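Local coordinates for malonyl CoA-acyl carrier protein transacylase (Burkholderia pseudomallei, PDB 3G87), which probably catalyses the transfer of the malonyl group from malonyl-CoA to holo acyl carrier protein, releasing free CoA, at residues T8-G13 / V279-V284; L111-R116 / A209-F214; H170-A175 / Y186-T191; F26-D31 / Y74-E79. One frame throughout, in Å; residues are numbered along the deposited sequence.

Interaction 1. Residues T8-G13 / V279-V284; sequences TFMFPG and VLTRLV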
# COMPACT_ATOMS: atom_id res chain seq x y z
N THR A 8 10.40 -3.95 12.37
CA THR A 8 9.21 -3.65 11.62
C THR A 8 9.11 -4.42 10.32
O THR A 8 9.91 -4.29 9.50
CB THR A 8 9.09 -2.15 11.29
OG1 THR A 8 9.09 -1.39 12.47
CG2 THR A 8 7.86 -1.90 10.60
N PHE A 9 8.10 -5.24 10.18
CA PHE A 9 7.80 -5.87 8.91
C PHE A 9 6.89 -4.94 8.10
O PHE A 9 5.93 -4.42 8.59
CB PHE A 9 7.16 -7.26 9.05
CG PHE A 9 8.07 -8.37 9.55
CD1 PHE A 9 9.34 -8.15 9.98
CD2 PHE A 9 7.63 -9.65 9.57
CE1 PHE A 9 10.12 -9.16 10.42
CE2 PHE A 9 8.41 -10.67 10.00
CZ PHE A 9 9.68 -10.40 10.44
N MET A 10 7.26 -4.72 6.87
CA MET A 10 6.61 -3.83 5.94
C MET A 10 6.32 -4.45 4.58
O MET A 10 7.09 -5.17 4.07
CB MET A 10 7.32 -2.47 5.87
CG MET A 10 8.66 -2.39 5.22
SD MET A 10 9.41 -0.83 5.45
CE MET A 10 10.78 -0.99 4.44
N PHE A 11 5.15 -4.18 4.05
CA PHE A 11 4.63 -4.80 2.84
C PHE A 11 4.30 -3.80 1.75
O PHE A 11 3.61 -2.89 1.98
CB PHE A 11 3.42 -5.65 3.18
CG PHE A 11 3.66 -6.59 4.31
CD1 PHE A 11 4.10 -7.86 4.09
CD2 PHE A 11 3.46 -6.18 5.61
CE1 PHE A 11 4.32 -8.68 5.10
CE2 PHE A 11 3.71 -6.99 6.62
CZ PHE A 11 4.11 -8.26 6.37
N PRO A 12 4.84 -4.01 0.56
CA PRO A 12 4.65 -3.11 -0.55
C PRO A 12 3.25 -3.15 -1.17
O PRO A 12 2.53 -4.06 -1.00
CB PRO A 12 5.72 -3.57 -1.51
CG PRO A 12 5.94 -4.89 -1.24
CD PRO A 12 5.69 -5.12 0.17
N GLY A 13 2.92 -2.09 -1.85
CA GLY A 13 1.73 -1.93 -2.63
C GLY A 13 1.90 -1.74 -4.12
O GLY A 13 2.88 -2.06 -4.70
N VAL A 279 10.86 -1.29 -3.09
CA VAL A 279 10.22 0.02 -3.08
C VAL A 279 10.23 0.66 -1.67
O VAL A 279 10.65 1.77 -1.55
CB VAL A 279 8.82 0.04 -3.82
CG1 VAL A 279 8.09 1.40 -3.72
CG2 VAL A 279 9.04 -0.29 -5.29
N LEU A 280 9.83 -0.06 -0.61
CA LEU A 280 9.69 0.58 0.70
C LEU A 280 11.05 0.73 1.36
O LEU A 280 11.26 1.66 2.11
CB LEU A 280 8.74 -0.22 1.61
CG LEU A 280 7.38 -0.52 1.01
CD1 LEU A 280 6.47 -1.31 2.02
CD2 LEU A 280 6.71 0.78 0.55
N THR A 281 11.94 -0.22 1.11
CA THR A 281 13.32 -0.15 1.61
C THR A 281 13.91 1.20 1.26
O THR A 281 14.50 1.83 2.12
CB THR A 281 14.16 -1.30 1.01
OG1 THR A 281 13.63 -2.54 1.51
CG2 THR A 281 15.62 -1.25 1.42
N ARG A 282 13.75 1.62 0.00
CA ARG A 282 14.33 2.89 -0.47
C ARG A 282 13.61 4.07 0.12
O ARG A 282 14.23 5.11 0.32
CB ARG A 282 14.26 2.97 -1.99
CG ARG A 282 15.21 2.06 -2.73
CD ARG A 282 15.01 2.27 -4.27
NE ARG A 282 14.07 1.27 -4.82
CZ ARG A 282 13.35 1.42 -5.94
NH1 ARG A 282 12.54 0.43 -6.35
NH2 ARG A 282 13.44 2.55 -6.67
N LEU A 283 12.31 3.94 0.36
CA LEU A 283 11.54 5.05 1.00
C LEU A 283 12.00 5.25 2.42
O LEU A 283 12.17 6.39 2.86
CB LEU A 283 10.01 4.89 0.96
CG LEU A 283 9.27 4.72 -0.37
CD1 LEU A 283 7.74 4.57 -0.18
CD2 LEU A 283 9.61 5.87 -1.30
N VAL A 284 12.21 4.15 3.14
CA VAL A 284 12.66 4.23 4.51
C VAL A 284 14.07 4.84 4.60
O VAL A 284 14.32 5.70 5.45
CB VAL A 284 12.58 2.89 5.24
CG1 VAL A 284 13.28 3.01 6.62
CG2 VAL A 284 11.14 2.44 5.39
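Met10 and Leu280 slide past each other in opposite directions, one coming off a strand and the other off a helix. Met10 holds CG between the backbone N and the carbonyl carbon (chi1 70°), and from there its chain runs out extended, carrying the methyl group onto the helix surface. Met10 CE lies 3.6 Å from Leu280 CB and 3.5 Å from Leu280 C, so it touches backbone as well as side chain. The same methyl meets Val284 one helical turn on, with Met10 CE 3.6 Å from Val284 CG2, and the two side chains cross obliquely. The helix is 279-289, which follows the edge strand 269-273 and packs back against the parallel sheet of the hydrolase-like acyltransferase core, where 6-11 is an inner strand. Leu280 answers with its CD1 branch, which passes beside the Met10 chain and ends over the strand backbone, 3.3 Å from Phe11 O. Pro12 is reached more loosely, its CB 4.3 Å from Leu280 CD1. The Phe11 side chain leaves the strand on the side away from the helix; its ring rests on Leu88 and on the probable nucleophile-elbow turn. No hydrogen bond crosses between the segments; Glu273 instead holds the start of the helix, its carboxylate accepting from Leu280 N and hydrogen-bonded to Thr281 OG1.

Interaction 2. Residues L111-R116 / A209-F214; sequences LKLVAR and AHLQSF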
# COMPACT_ATOMS: atom_id res chain seq x y z
N LEU A 111 -7.59 -12.28 1.43
CA LEU A 111 -7.61 -12.35 0.00
C LEU A 111 -9.03 -12.02 -0.45
O LEU A 111 -9.23 -11.22 -1.37
CB LEU A 111 -7.11 -13.70 -0.52
CG LEU A 111 -7.11 -13.92 -2.05
CD1 LEU A 111 -6.20 -12.89 -2.80
CD2 LEU A 111 -6.69 -15.32 -2.38
N LYS A 112 -10.03 -12.57 0.24
CA LYS A 112 -11.40 -12.17 -0.05
C LYS A 112 -11.64 -10.67 0.09
O LYS A 112 -12.32 -10.06 -0.78
CB LYS A 112 -12.38 -12.95 0.82
CG LYS A 112 -12.64 -14.36 0.37
CD LYS A 112 -13.13 -15.11 1.58
CE LYS A 112 -14.08 -16.21 1.20
NZ LYS A 112 -13.98 -17.38 2.14
N LEU A 113 -11.12 -10.05 1.15
CA LEU A 113 -11.28 -8.61 1.25
C LEU A 113 -10.61 -7.86 0.09
O LEU A 113 -11.18 -6.88 -0.41
CB LEU A 113 -10.79 -8.08 2.59
CG LEU A 113 -11.42 -8.59 3.89
CD1 LEU A 113 -10.54 -8.06 5.04
CD2 LEU A 113 -12.94 -8.20 4.13
N VAL A 114 -9.43 -8.33 -0.31
CA VAL A 114 -8.62 -7.74 -1.35
C VAL A 114 -9.25 -7.77 -2.74
O VAL A 114 -9.25 -6.82 -3.42
CB VAL A 114 -7.19 -8.29 -1.35
CG1 VAL A 114 -6.51 -8.00 -2.57
CG2 VAL A 114 -6.40 -7.80 -0.21
N ALA A 115 -9.80 -8.91 -3.10
CA ALA A 115 -10.55 -9.08 -4.30
C ALA A 115 -11.75 -8.14 -4.40
O ALA A 115 -11.97 -7.60 -5.40
CB ALA A 115 -10.94 -10.47 -4.50
N ARG A 116 -12.48 -7.91 -3.34
CA ARG A 116 -13.55 -6.94 -3.38
C ARG A 116 -13.02 -5.53 -3.49
O ARG A 116 -13.51 -4.77 -4.26
CB ARG A 116 -14.52 -7.10 -2.20
CG ARG A 116 -15.70 -6.16 -2.17
CD ARG A 116 -16.97 -6.76 -2.59
NE ARG A 116 -16.81 -7.55 -3.79
CZ ARG A 116 -17.14 -7.21 -5.03
NH1 ARG A 116 -16.92 -8.05 -5.99
NH2 ARG A 116 -17.72 -6.11 -5.34
N ALA A 209 -19.29 -1.94 3.35
CA ALA A 209 -20.48 -2.71 3.46
C ALA A 209 -20.12 -4.17 3.39
O ALA A 209 -20.70 -4.94 4.08
CB ALA A 209 -21.46 -2.35 2.43
N HIS A 210 -19.15 -4.50 2.56
CA HIS A 210 -18.68 -5.85 2.38
C HIS A 210 -18.01 -6.32 3.67
O HIS A 210 -18.17 -7.43 4.06
CB HIS A 210 -17.79 -5.88 1.16
CG HIS A 210 -17.02 -7.14 0.96
ND1 HIS A 210 -17.59 -8.31 0.56
CD2 HIS A 210 -15.70 -7.38 1.03
CE1 HIS A 210 -16.67 -9.23 0.42
NE2 HIS A 210 -15.51 -8.69 0.71
N LEU A 211 -17.32 -5.41 4.33
CA LEU A 211 -16.59 -5.69 5.54
C LEU A 211 -17.46 -6.15 6.67
O LEU A 211 -17.01 -6.86 7.51
CB LEU A 211 -15.80 -4.49 6.00
CG LEU A 211 -14.36 -4.34 5.61
CD1 LEU A 211 -13.89 -2.97 5.87
CD2 LEU A 211 -13.50 -5.33 6.33
N GLN A 212 -18.71 -5.73 6.66
CA GLN A 212 -19.65 -6.09 7.68
C GLN A 212 -19.95 -7.57 7.75
O GLN A 212 -20.43 -8.03 8.73
CB GLN A 212 -20.89 -5.22 7.64
CG GLN A 212 -20.68 -3.83 8.21
CD GLN A 212 -21.77 -2.83 7.85
OE1 GLN A 212 -22.13 -2.67 6.70
NE2 GLN A 212 -22.27 -2.13 8.84
N SER A 213 -19.60 -8.32 6.73
CA SER A 213 -19.70 -9.76 6.75
C SER A 213 -18.56 -10.56 7.37
O SER A 213 -18.55 -11.75 7.26
CB SER A 213 -19.86 -10.30 5.35
OG SER A 213 -20.96 -9.82 4.71
N PHE A 214 -17.61 -9.90 7.99
CA PHE A 214 -16.36 -10.49 8.46
C PHE A 214 -16.14 -10.00 9.89
O PHE A 214 -16.45 -8.84 10.26
CB PHE A 214 -15.19 -10.08 7.52
CG PHE A 214 -15.35 -10.57 6.08
CD1 PHE A 214 -14.99 -11.88 5.72
CD2 PHE A 214 -15.91 -9.76 5.11
CE1 PHE A 214 -15.18 -12.34 4.40
CE2 PHE A 214 -16.08 -10.21 3.80
CZ PHE A 214 -15.72 -11.50 3.45
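Arg116 lays the aliphatic part of its side chain over one face of the His210 ring. Its CG is anti to the backbone N (chi1 -178°), and a bend at chi2 (103°) then turns CD so that it stays close to the imidazole. Arg116 CG stands 3.6 Å from the ring centroid, a CH-pi contact, and nearest to the CD2 rim at 3.4 Å from His210 CD2. Arg116 CB and CD spread over the neighbouring ring atoms. The guanidinium does not stack: its plane is 70° from that of the imidazole, and Arg116 NE is still 4.5 Å from His210 ND1. The opposite face of the imidazole is taken by Phe214 CE2, so the ring is sandwiched between a residue of each segment. Leu113 works on the other aromatic: its CD2 sits over the Phe214 face, 3.9 Å from the centroid, and is 3.5 Å from Phe214 CD2. This one methyl also meets Leu211, with 3.7 Å from Leu113 CD2 to Leu211 CD2, the two side chains crossing at about a right angle. Leu113 also touches Phe96 and Phe105. Phe214 comes into place through a type I beta turn from Leu211 to Phe214. The contact is thus a helix flank, on 107-123, against a helix and the turn at its C-terminal side, part of the helical layer around the hydrolase-like core of an acyltransferase domain.

Interaction 3. Residues H170-A175 / Y186-T191; sequences HEIARA and YLRLNT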
# COMPACT_ATOMS: atom_id res chain seq x y z
N HIS A 170 -7.53 14.51 -16.81
CA HIS A 170 -7.07 15.72 -17.53
C HIS A 170 -6.26 16.67 -16.65
O HIS A 170 -5.27 17.27 -17.13
CB HIS A 170 -8.25 16.39 -18.23
CG HIS A 170 -9.23 17.04 -17.31
ND1 HIS A 170 -9.14 18.38 -16.96
CD2 HIS A 170 -10.35 16.56 -16.71
CE1 HIS A 170 -10.14 18.68 -16.15
NE2 HIS A 170 -10.89 17.60 -15.98
N GLU A 171 -6.60 16.73 -15.36
CA GLU A 171 -5.90 17.58 -14.38
C GLU A 171 -4.58 16.97 -14.14
O GLU A 171 -3.53 17.65 -14.18
CB GLU A 171 -6.68 17.71 -13.09
CG GLU A 171 -7.91 18.61 -13.24
CD GLU A 171 -8.56 19.09 -11.91
OE1 GLU A 171 -8.09 18.75 -10.80
OE2 GLU A 171 -9.57 19.82 -11.99
N ILE A 172 -4.57 15.67 -13.93
CA ILE A 172 -3.30 15.02 -13.74
C ILE A 172 -2.44 15.25 -15.01
O ILE A 172 -1.23 15.48 -14.90
CB ILE A 172 -3.45 13.52 -13.39
CG1 ILE A 172 -4.00 13.33 -11.95
CG2 ILE A 172 -2.14 12.82 -13.61
CD1 ILE A 172 -3.02 13.63 -10.74
N ALA A 173 -3.04 15.19 -16.18
CA ALA A 173 -2.39 15.42 -17.44
C ALA A 173 -1.79 16.83 -17.54
O ALA A 173 -0.65 17.01 -17.82
CB ALA A 173 -3.36 15.18 -18.54
N ARG A 174 -2.59 17.84 -17.22
CA ARG A 174 -2.10 19.21 -17.16
C ARG A 174 -1.04 19.49 -16.13
O ARG A 174 -0.31 20.38 -16.32
CB ARG A 174 -3.21 20.22 -17.05
CG ARG A 174 -4.40 19.75 -17.70
CD ARG A 174 -5.15 20.74 -18.46
NE ARG A 174 -6.44 20.16 -18.73
CZ ARG A 174 -7.26 20.42 -19.74
NH1 ARG A 174 -6.97 21.30 -20.68
NH2 ARG A 174 -8.39 19.76 -19.79
N ALA A 175 -0.98 18.72 -15.07
CA ALA A 175 0.03 18.87 -14.05
C ALA A 175 1.42 18.61 -14.54
O ALA A 175 2.33 19.20 -14.03
CB ALA A 175 -0.25 18.00 -12.89
N TYR A 186 8.21 14.62 -12.57
CA TYR A 186 6.86 14.12 -12.63
C TYR A 186 6.77 12.78 -13.30
O TYR A 186 7.33 12.57 -14.29
CB TYR A 186 5.98 15.15 -13.33
CG TYR A 186 4.60 14.74 -13.78
CD1 TYR A 186 3.48 15.23 -13.16
CD2 TYR A 186 4.43 13.96 -14.87
CE1 TYR A 186 2.26 14.93 -13.59
CE2 TYR A 186 3.21 13.63 -15.29
CZ TYR A 186 2.12 14.12 -14.66
OH TYR A 186 0.89 13.77 -15.10
N LEU A 187 6.01 11.88 -12.72
CA LEU A 187 5.78 10.59 -13.34
C LEU A 187 4.34 10.14 -13.32
O LEU A 187 3.80 9.88 -12.32
CB LEU A 187 6.72 9.55 -12.74
CG LEU A 187 6.77 8.11 -13.24
CD1 LEU A 187 7.06 7.95 -14.73
CD2 LEU A 187 7.65 7.22 -12.38
N ARG A 188 3.73 10.05 -14.48
CA ARG A 188 2.41 9.49 -14.63
C ARG A 188 2.40 8.02 -14.27
O ARG A 188 3.28 7.28 -14.66
CB ARG A 188 1.86 9.66 -16.04
CG ARG A 188 0.45 9.15 -16.22
CD ARG A 188 -0.59 10.20 -16.13
NE ARG A 188 -1.98 9.82 -16.29
CZ ARG A 188 -2.80 10.39 -17.15
NH1 ARG A 188 -2.36 11.34 -17.93
NH2 ARG A 188 -4.04 10.02 -17.23
N LEU A 189 1.40 7.60 -13.51
CA LEU A 189 1.33 6.24 -13.06
C LEU A 189 0.29 5.50 -13.82
O LEU A 189 -0.51 6.08 -14.48
CB LEU A 189 1.04 6.15 -11.57
CG LEU A 189 1.82 6.92 -10.54
CD1 LEU A 189 1.38 6.51 -9.21
CD2 LEU A 189 3.25 6.70 -10.66
N ASN A 190 0.31 4.19 -13.71
CA ASN A 190 -0.71 3.38 -14.34
C ASN A 190 -1.97 3.02 -13.61
O ASN A 190 -1.99 2.14 -12.81
CB ASN A 190 -0.10 2.15 -14.89
CG ASN A 190 0.07 2.26 -16.30
OD1 ASN A 190 -0.78 1.87 -17.06
ND2 ASN A 190 1.20 2.80 -16.70
N THR A 191 -3.04 3.71 -13.95
CA THR A 191 -4.36 3.57 -13.30
C THR A 191 -5.38 4.47 -13.96
O THR A 191 -5.05 5.53 -14.49
CB THR A 191 -4.34 3.83 -11.72
OG1 THR A 191 -5.63 4.31 -11.28
CG2 THR A 191 -3.26 4.82 -11.29
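Tyr186 sets its CG anti to the backbone N (chi1 167°), and Arg188, two residues along the same strand, does likewise before a bend at chi2 turns its CD; both side chains meet the helix 169-175. On the helix, Ile172 has CG2 anti to its backbone N, and that methyl lies beside both of them. The Tyr186 hydroxyl donates to the backbone carbonyl of Ile172, 2.7 Å from OH to O. It approaches with a C=O to donor angle of 130° and stands above the carbonyl plane, 50° out of it. Ile172 CG2 is 3.5 Å from the same Tyr186 OH, and Ala175 CB lies 4.0 Å from Tyr186 CE1, beside the ring. Arg188 lies across the methyl group: Ile172 CG2 sits over one face of the guanidinium and 4.0 Å from Arg188 CD, while Ala173 CB is 4.0 Å from Arg188 NH1. The helix covers one side of the antiparallel sheet in which 185-188 is an edge strand next to 127-133, the beta-alpha-beta-beta-alpha-beta order of the ferredoxin-like subdomain of malonyl transacylases. Ile172 O also takes a weak backbone bond from Ala175 N, 3.3 Å, so one carbonyl oxygen serves two donors. The phenol donates its hydrogen bond to a neutral carbonyl, consistent with an uncharged Tyr186, and because the acceptor is main chain this polar link does not depend on the Ile172 side chain.

Interaction 4. Residues F26-D31 / Y74-E79; sequences FDRFAD and YYAKCE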
# COMPACT_ATOMS: atom_id res chain seq x y z
N PHE A 26 5.27 -20.18 -4.61
CA PHE A 26 3.95 -20.70 -4.89
C PHE A 26 3.80 -22.18 -4.68
O PHE A 26 2.86 -22.61 -4.17
CB PHE A 26 3.47 -20.33 -6.29
CG PHE A 26 3.04 -18.92 -6.41
CD1 PHE A 26 3.78 -18.01 -7.08
CD2 PHE A 26 1.90 -18.51 -5.83
CE1 PHE A 26 3.38 -16.75 -7.14
CE2 PHE A 26 1.54 -17.28 -5.91
CZ PHE A 26 2.26 -16.40 -6.55
N ASP A 27 4.74 -22.95 -5.14
CA ASP A 27 4.78 -24.39 -4.91
C ASP A 27 5.22 -24.73 -3.49
O ASP A 27 4.74 -25.71 -2.94
CB ASP A 27 5.77 -25.05 -5.88
CG ASP A 27 5.29 -25.08 -7.32
OD1 ASP A 27 4.06 -25.15 -7.60
OD2 ASP A 27 6.19 -25.06 -8.18
N ARG A 28 6.14 -23.94 -2.89
CA ARG A 28 6.48 -24.16 -1.49
C ARG A 28 5.24 -24.11 -0.64
O ARG A 28 5.09 -24.94 0.27
CB ARG A 28 7.49 -23.12 -0.99
CG ARG A 28 7.78 -23.23 0.52
CD ARG A 28 8.77 -22.11 0.98
NE ARG A 28 9.01 -22.22 2.42
CZ ARG A 28 10.00 -21.63 3.08
NH1 ARG A 28 10.85 -20.84 2.43
NH2 ARG A 28 10.14 -21.83 4.39
N PHE A 29 4.34 -23.17 -0.94
CA PHE A 29 3.10 -22.97 -0.18
C PHE A 29 1.93 -23.47 -1.00
O PHE A 29 0.92 -22.79 -1.16
CB PHE A 29 2.95 -21.50 0.27
CG PHE A 29 3.94 -21.12 1.35
CD1 PHE A 29 5.04 -20.34 1.07
CD2 PHE A 29 3.81 -21.62 2.66
CE1 PHE A 29 5.98 -20.01 2.09
CE2 PHE A 29 4.76 -21.33 3.64
CZ PHE A 29 5.84 -20.53 3.35
N ALA A 30 2.06 -24.69 -1.50
CA ALA A 30 1.14 -25.24 -2.48
C ALA A 30 -0.29 -25.18 -2.00
O ALA A 30 -1.18 -24.94 -2.80
CB ALA A 30 1.54 -26.65 -2.82
N ASP A 31 -0.53 -25.42 -0.71
CA ASP A 31 -1.91 -25.33 -0.15
C ASP A 31 -2.47 -23.89 -0.08
O ASP A 31 -3.61 -23.67 -0.45
CB ASP A 31 -2.01 -25.97 1.22
CG ASP A 31 -1.89 -27.51 1.18
OD1 ASP A 31 -1.58 -28.11 0.10
OD2 ASP A 31 -2.06 -28.11 2.28
N TYR A 74 6.22 -13.31 3.47
CA TYR A 74 6.13 -13.20 4.92
C TYR A 74 6.20 -14.58 5.63
O TYR A 74 6.98 -14.76 6.57
CB TYR A 74 4.88 -12.44 5.26
CG TYR A 74 4.41 -12.62 6.68
CD1 TYR A 74 5.02 -11.93 7.76
CD2 TYR A 74 3.31 -13.47 6.96
CE1 TYR A 74 4.57 -12.15 9.09
CE2 TYR A 74 2.88 -13.66 8.26
CZ TYR A 74 3.50 -13.02 9.29
OH TYR A 74 3.03 -13.24 10.53
N TYR A 75 5.41 -15.56 5.19
CA TYR A 75 5.55 -16.93 5.70
C TYR A 75 6.93 -17.55 5.48
O TYR A 75 7.46 -18.15 6.39
CB TYR A 75 4.49 -17.85 5.14
CG TYR A 75 3.05 -17.44 5.45
CD1 TYR A 75 2.62 -17.15 6.78
CD2 TYR A 75 2.13 -17.32 4.42
CE1 TYR A 75 1.32 -16.78 7.04
CE2 TYR A 75 0.83 -16.92 4.69
CZ TYR A 75 0.43 -16.69 5.98
OH TYR A 75 -0.89 -16.34 6.17
N ALA A 76 7.53 -17.36 4.31
CA ALA A 76 8.90 -17.84 4.14
C ALA A 76 9.84 -17.21 5.19
O ALA A 76 10.60 -17.88 5.86
CB ALA A 76 9.46 -17.58 2.67
N LYS A 77 9.79 -15.89 5.30
CA LYS A 77 10.58 -15.20 6.25
C LYS A 77 10.36 -15.74 7.66
O LYS A 77 11.33 -15.95 8.38
CB LYS A 77 10.26 -13.73 6.19
CG LYS A 77 10.99 -12.90 7.24
CD LYS A 77 12.40 -12.71 6.77
CE LYS A 77 13.16 -11.88 7.76
NZ LYS A 77 14.54 -11.76 7.20
N CYS A 78 9.15 -15.95 8.10
CA CYS A 78 8.91 -16.39 9.46
C CYS A 78 9.53 -17.73 9.79
O CYS A 78 10.17 -17.88 10.77
CB CYS A 78 7.42 -16.41 9.78
SG CYS A 78 6.69 -14.83 10.07
N GLU A 79 9.34 -18.67 8.90
CA GLU A 79 9.87 -20.01 9.01
C GLU A 79 11.39 -20.10 8.95
O GLU A 79 11.94 -20.81 9.68
CB GLU A 79 9.24 -20.94 7.99
CG GLU A 79 7.82 -21.16 8.19
CD GLU A 79 7.14 -22.00 7.10
OE1 GLU A 79 7.75 -22.57 6.21
OE2 GLU A 79 5.93 -22.10 7.15
O HOH W 1 9.88 -24.07 6.30
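A salt bridge joins Arg28 NH2 to Glu79 OE1 at 3.1 Å, the two side chains running past each other in opposite directions. The N-H points to the oxygen at 147°, and OE1 is met on its anti side, 28° out of the carboxylate plane. A water spans the same two atoms, accepting from Arg28 NH2 at 3.0 Å and donating to Glu79 OE1 at 2.6 Å. NH2 is also paired with Asp80, the stronger polar partner, so Arg28 is shared between two successive acids of helix 59-81. Its extended chain carries the guanidinium over Ala76, with Arg28 NH1 3.6 Å from Ala76 CB. Phe29, beside it, is the junction where helix 25-28 stops and helix 30-40 starts, occupying the N-cap position of the second; its ring packs this helical corner onto the long helix 59-81. Phe29 CZ touches Tyr75 CB at 3.5 Å, and the edge of the Tyr75 ring turns toward the Phe29 face, centroids 6.0 Å apart and planes at 52°. The second carboxylate oxygen, Glu79 OE2, faces the edge of the Phe29 ring, 3.8 Å from Phe29 CE2, tip to tip and in the ring plane.

In the fold
From the N terminus, strand 6-11 comes first and stays open until residues 279-284 return to it, so interaction 1 closes the outermost loop and all the others nest inside. Interaction 4 is the first to close, bringing helix 59-81 back to the helical corner at 26-31; it touches interaction 1, since Phe9 and Phe11 pack on Tyr74. Only after that does interaction 2 open at 111-116, and it ends at 209-214 with interaction 3 nested within it, closed over a short connection. No loops cross. Interactions 1, 2 and 4 belong to the hydrolase-like core, whereas interaction 3 lies in the ferredoxin-like subdomain.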